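Local coordinates for Non-structural protein 2 (Human rotavirus C, PDB 2GU0) that probably binds single-stranded RNA, hydrolyses nucleoside and RNA 5'-triphosphates and unwinds RNA helices as an octamer during viral genome replication and packaging, at residues A[230-242]-A[266-279]. Residues are numbered along the deposited sequence; the frame is centred on the assembly and turned at random.
Sequences QLMSHAERLDRKI and WKTCIGQLCGGTTF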
loop_
_atom_site.group_PDB
_atom_site.type_symbol
_atom_site.label_atom_id
_atom_site.label_comp_id
_atom_site.label_asym_id
_atom_site.label_seq_id
_atom_site.Cartn_x
_atom_site.Cartn_y
_atom_site.Cartn_z
ATOM N N GLN A 230 19.926 -22.255 34.270
ATOM C CA GLN A 230 18.967 -23.236 33.766
ATOM C C GLN A 230 19.524 -24.620 33.983
ATOM O O GLN A 230 18.805 -25.607 33.915
ATOM C CB GLN A 230 18.735 -23.049 32.268
ATOM C CG GLN A 230 18.134 -21.721 31.873
ATOM C CD GLN A 230 16.738 -21.552 32.403
ATOM O OE1 GLN A 230 15.881 -22.436 32.238
ATOM N NE2 GLN A 230 16.486 -20.411 33.039
ATOM N N LEU A 231 20.824 -24.675 34.223
ATOM C CA LEU A 231 21.517 -25.931 34.442
ATOM C C LEU A 231 20.738 -26.856 35.389
ATOM O O LEU A 231 20.624 -28.051 35.123
ATOM C CB LEU A 231 22.929 -25.638 34.964
ATOM C CG LEU A 231 23.994 -26.722 34.799
ATOM C CD1 LEU A 231 23.883 -27.385 33.434
ATOM C CD2 LEU A 231 25.360 -26.095 34.979
ATOM N N MET A 232 20.197 -26.307 36.478
ATOM C CA MET A 232 19.416 -27.109 37.424
ATOM C C MET A 232 18.253 -27.799 36.713
ATOM O O MET A 232 18.197 -29.024 36.639
ATOM C CB MET A 232 18.859 -26.234 38.551
ATOM C CG MET A 232 19.817 -26.009 39.710
ATOM S SD MET A 232 20.233 -27.525 40.604
ATOM C CE MET A 232 18.736 -27.724 41.544
ATOM N N SER A 233 17.328 -26.996 36.195
ATOM C CA SER A 233 16.156 -27.489 35.475
ATOM C C SER A 233 16.432 -28.704 34.608
ATOM O O SER A 233 15.787 -29.735 34.749
ATOM C CB SER A 233 15.591 -26.379 34.604
ATOM O OG SER A 233 15.320 -25.244 35.396
ATOM N N HIS A 234 17.379 -28.569 33.693
ATOM C CA HIS A 234 17.735 -29.662 32.808
ATOM C C HIS A 234 18.259 -30.826 33.627
ATOM O O HIS A 234 18.134 -31.986 33.231
ATOM C CB HIS A 234 18.803 -29.196 31.823
ATOM C CG HIS A 234 18.308 -28.183 30.844
ATOM N ND1 HIS A 234 17.648 -28.531 29.687
ATOM C CD2 HIS A 234 18.338 -26.831 30.871
ATOM C CE1 HIS A 234 17.293 -27.436 29.041
ATOM N NE2 HIS A 234 17.700 -26.390 29.737
ATOM N N ALA A 235 18.851 -30.505 34.771
ATOM C CA ALA A 235 19.392 -31.525 35.651
ATOM C C ALA A 235 18.242 -32.283 36.292
ATOM O O ALA A 235 18.295 -33.500 36.415
ATOM C CB ALA A 235 20.265 -30.890 36.719
ATOM N N GLU A 236 17.200 -31.558 36.692
ATOM C CA GLU A 236 16.035 -32.174 37.312
ATOM C C GLU A 236 15.284 -33.044 36.307
ATOM O O GLU A 236 14.940 -34.188 36.603
ATOM C CB GLU A 236 15.102 -31.103 37.863
ATOM C CG GLU A 236 15.815 -30.061 38.694
ATOM C CD GLU A 236 14.875 -29.306 39.615
ATOM O OE1 GLU A 236 13.761 -28.949 39.170
ATOM O OE2 GLU A 236 15.258 -29.060 40.782
ATOM N N ARG A 237 15.030 -32.493 35.122
ATOM C CA ARG A 237 14.339 -33.222 34.064
ATOM C C ARG A 237 15.000 -34.569 33.828
ATOM O O ARG A 237 14.337 -35.605 33.834
ATOM C CB ARG A 237 14.384 -32.454 32.744
ATOM C CG ARG A 237 13.412 -31.306 32.583
ATOM C CD ARG A 237 13.673 -30.660 31.227
ATOM N NE ARG A 237 12.634 -29.727 30.805
ATOM C CZ ARG A 237 12.595 -29.170 29.599
ATOM N NH1 ARG A 237 13.539 -29.457 28.708
ATOM N NH2 ARG A 237 11.615 -28.334 29.278
ATOM N N LEU A 238 16.309 -34.551 33.600
ATOM C CA LEU A 238 17.045 -35.780 33.342
ATOM C C LEU A 238 16.901 -36.736 34.511
ATOM O O LEU A 238 16.995 -37.947 34.340
ATOM C CB LEU A 238 18.525 -35.480 33.090
ATOM C CG LEU A 238 19.367 -36.677 32.637
ATOM C CD1 LEU A 238 18.751 -37.299 31.393
ATOM C CD2 LEU A 238 20.789 -36.236 32.354
ATOM N N ASP A 239 16.663 -36.183 35.697
ATOM C CA ASP A 239 16.498 -36.987 36.902
ATOM C C ASP A 239 15.152 -37.694 36.882
ATOM O O ASP A 239 15.089 -38.915 37.012
ATOM C CB ASP A 239 16.600 -36.104 38.146
ATOM C CG ASP A 239 16.431 -36.890 39.432
ATOM O OD1 ASP A 239 15.293 -37.310 39.729
ATOM O OD2 ASP A 239 17.439 -37.094 40.142
ATOM N N ARG A 240 14.080 -36.920 36.730
ATOM C CA ARG A 240 12.737 -37.478 36.669
ATOM C C ARG A 240 12.707 -38.561 35.591
ATOM O O ARG A 240 11.938 -39.515 35.678
ATOM C CB ARG A 240 11.723 -36.384 36.331
ATOM C CG ARG A 240 11.713 -35.234 37.317
ATOM C CD ARG A 240 10.707 -34.148 36.931
ATOM N NE ARG A 240 10.988 -32.897 37.637
ATOM C CZ ARG A 240 10.793 -32.697 38.940
ATOM N NH1 ARG A 240 10.298 -33.664 39.703
ATOM N NH2 ARG A 240 11.125 -31.535 39.489
ATOM N N LYS A 241 13.553 -38.406 34.579
ATOM C CA LYS A 241 13.644 -39.367 33.486
ATOM C C LYS A 241 14.336 -40.634 33.985
ATOM O O LYS A 241 13.952 -41.746 33.626
ATOM C CB LYS A 241 14.440 -38.760 32.326
ATOM C CG LYS A 241 14.552 -39.634 31.081
ATOM C CD LYS A 241 13.290 -39.598 30.228
ATOM C CE LYS A 241 13.539 -40.267 28.878
ATOM N NZ LYS A 241 12.366 -40.189 27.960
ATOM N N ILE A 242 15.363 -40.451 34.813
ATOM C CA ILE A 242 16.110 -41.565 35.389
ATOM C C ILE A 242 15.208 -42.322 36.358
ATOM O O ILE A 242 15.489 -43.463 36.722
ATOM C CB ILE A 242 17.359 -41.073 36.158
ATOM C CG1 ILE A 242 18.333 -40.394 35.194
ATOM C CG2 ILE A 242 18.043 -42.236 36.851
ATOM C CD1 ILE A 242 18.728 -41.248 33.997
ATOM N N TRP A 266 27.895 -31.057 35.324
ATOM C CA TRP A 266 26.886 -31.928 34.743
ATOM C C TRP A 266 27.447 -33.337 34.643
ATOM O O TRP A 266 26.837 -34.289 35.106
ATOM C CB TRP A 266 26.508 -31.399 33.353
ATOM C CG TRP A 266 25.413 -32.171 32.641
ATOM C CD1 TRP A 266 25.573 -33.199 31.753
ATOM C CD2 TRP A 266 24.002 -31.965 32.765
ATOM N NE1 TRP A 266 24.351 -33.639 31.320
ATOM C CE2 TRP A 266 23.369 -32.901 31.923
ATOM C CE3 TRP A 266 23.213 -31.078 33.507
ATOM C CZ2 TRP A 266 21.982 -32.979 31.802
ATOM C CZ3 TRP A 266 21.834 -31.154 33.388
ATOM C CH2 TRP A 266 21.231 -32.099 32.541
ATOM N N LYS A 267 28.621 -33.451 34.037
ATOM C CA LYS A 267 29.293 -34.728 33.855
ATOM C C LYS A 267 29.177 -35.655 35.057
ATOM O O LYS A 267 28.721 -36.790 34.922
ATOM C CB LYS A 267 30.767 -34.478 33.550
ATOM C CG LYS A 267 31.661 -35.710 33.566
ATOM C CD LYS A 267 31.331 -36.668 32.438
ATOM C CE LYS A 267 32.496 -37.621 32.167
ATOM N NZ LYS A 267 33.717 -36.925 31.651
ATOM N N THR A 268 29.590 -35.164 36.226
ATOM C CA THR A 268 29.561 -35.953 37.461
ATOM C C THR A 268 28.189 -36.030 38.125
ATOM O O THR A 268 27.800 -37.089 38.623
ATOM C CB THR A 268 30.562 -35.412 38.519
ATOM O OG1 THR A 268 30.226 -34.060 38.851
ATOM C CG2 THR A 268 31.988 -35.469 37.996
ATOM N N CYS A 269 27.469 -34.912 38.158
ATOM C CA CYS A 269 26.147 -34.899 38.769
ATOM C C CYS A 269 25.290 -35.985 38.142
ATOM O O CYS A 269 24.588 -36.713 38.838
ATOM C CB CYS A 269 25.474 -33.544 38.566
ATOM S SG CYS A 269 23.718 -33.529 38.994
ATOM N N ILE A 270 25.356 -36.092 36.819
ATOM C CA ILE A 270 24.590 -37.097 36.096
ATOM C C ILE A 270 25.231 -38.460 36.312
ATOM O O ILE A 270 24.616 -39.495 36.075
ATOM C CB ILE A 270 24.513 -36.761 34.574
ATOM C CG1 ILE A 270 23.688 -35.488 34.374
ATOM C CG2 ILE A 270 23.871 -37.900 33.795
ATOM C CD1 ILE A 270 22.340 -35.529 35.056
ATOM N N GLY A 271 26.476 -38.456 36.769
ATOM C CA GLY A 271 27.151 -39.709 37.039
ATOM C C GLY A 271 26.609 -40.227 38.355
ATOM O O GLY A 271 26.282 -41.408 38.496
ATOM N N GLN A 272 26.494 -39.318 39.319
ATOM C CA GLN A 272 25.990 -39.648 40.644
ATOM C C GLN A 272 24.554 -40.162 40.602
ATOM O O GLN A 272 24.190 -41.056 41.365
ATOM C CB GLN A 272 26.067 -38.427 41.564
ATOM C CG GLN A 272 27.465 -37.842 41.711
ATOM C CD GLN A 272 27.615 -36.991 42.961
ATOM O OE1 GLN A 272 26.820 -36.090 43.217
ATOM N NE2 GLN A 272 28.644 -37.276 43.744
ATOM N N LEU A 273 23.737 -39.600 39.717
ATOM C CA LEU A 273 22.348 -40.029 39.610
ATOM C C LEU A 273 22.233 -41.448 39.050
ATOM O O LEU A 273 21.363 -42.222 39.461
ATOM C CB LEU A 273 21.563 -39.052 38.733
ATOM C CG LEU A 273 21.356 -37.656 39.323
ATOM C CD1 LEU A 273 20.598 -36.787 38.349
ATOM C CD2 LEU A 273 20.591 -37.763 40.623
ATOM N N CYS A 274 23.122 -41.786 38.121
ATOM C CA CYS A 274 23.121 -43.106 37.499
ATOM C C CYS A 274 23.657 -44.187 38.418
ATOM O O CYS A 274 23.493 -45.375 38.147
ATOM C CB CYS A 274 23.941 -43.083 36.211
ATOM S SG CYS A 274 23.176 -42.114 34.904
ATOM N N GLY A 275 24.307 -43.774 39.499
ATOM C CA GLY A 275 24.842 -44.731 40.448
ATOM C C GLY A 275 23.838 -44.993 41.555
ATOM O O GLY A 275 23.874 -46.038 42.208
ATOM N N GLY A 276 22.940 -44.034 41.764
ATOM C CA GLY A 276 21.926 -44.171 42.791
ATOM C C GLY A 276 21.797 -43.001 43.754
ATOM O O GLY A 276 20.887 -42.998 44.578
ATOM N N THR A 277 22.682 -42.008 43.662
ATOM C CA THR A 277 22.624 -40.859 44.570
ATOM C C THR A 277 21.388 -39.993 44.346
ATOM O O THR A 277 20.965 -39.783 43.211
ATOM C CB THR A 277 23.878 -39.950 44.445
ATOM O OG1 THR A 277 25.060 -40.700 44.761
ATOM C CG2 THR A 277 23.775 -38.771 45.404
ATOM N N THR A 278 20.819 -39.485 45.434
ATOM C CA THR A 278 19.632 -38.641 45.357
ATOM C C THR A 278 19.977 -37.254 44.837
ATOM O O THR A 278 21.023 -36.700 45.180
ATOM C CB THR A 278 18.977 -38.477 46.731
ATOM O OG1 THR A 278 19.887 -37.813 47.618
ATOM C CG2 THR A 278 18.614 -39.829 47.303
ATOM N N PHE A 279 19.090 -36.699 44.013
ATOM C CA PHE A 279 19.286 -35.370 43.431
ATOM C C PHE A 279 19.717 -34.379 44.516
ATOM O O PHE A 279 20.582 -33.530 44.293
ATOM C CB PHE A 279 17.984 -34.885 42.772
ATOM C CG PHE A 279 18.136 -33.618 41.959
ATOM C CD1 PHE A 279 18.665 -33.659 40.673
ATOM C CD2 PHE A 279 17.750 -32.383 42.486
ATOM C CE1 PHE A 279 18.806 -32.493 39.926
ATOM C CE2 PHE A 279 17.890 -31.212 41.745
ATOM C CZ PHE A 279 18.418 -31.267 40.463
#
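Helix-helix packing in the HIT-like C-terminal part of NSP2 sets helix 231-242 against the nearly parallel helix 266-275 through Trp-266, and against Phe-279 at the start of the next helix; both rings meet Ala-235. It illustrates how large rings span a wide separation: the axes of the two long helices approach no closer than 10.6 Å and cross at -18°. With CG anti to the backbone N (chi1 -177°), the indole of Trp-266 reaches across so that CZ3 lies 3.7 Å from Ala-235 CB, while the carbonyl oxygen of His-234 meets the ring edge near its plane. Leu-238 CD2 lies 3.5 Å from Trp-266 CZ2, and CG1 of Ile-270 lies over one indole face, toward its rim. Beyond the Schellman turn at Gly-276, Phe-279 enters as a knob among Met-232, Ala-235, Glu-236 and Asp-239. Met-232 brings CE to the phenyl edge, 3.6 Å from Phe-279 CE2; its SD, oblique to the ring, makes a Met-aromatic contact. Asp-239 turns OD2 to both Leu-273 CD2 (3.3 Å) and Phe-279 CB (3.5 Å). The His-234 side chain comes within about 4 Å of that of His-218, predicted to bind ATP. Strand 213-216 touches Leu-231, His-234 and Trp-266; helix 285-288 places Leu-286 against Met-232 and Ala-235.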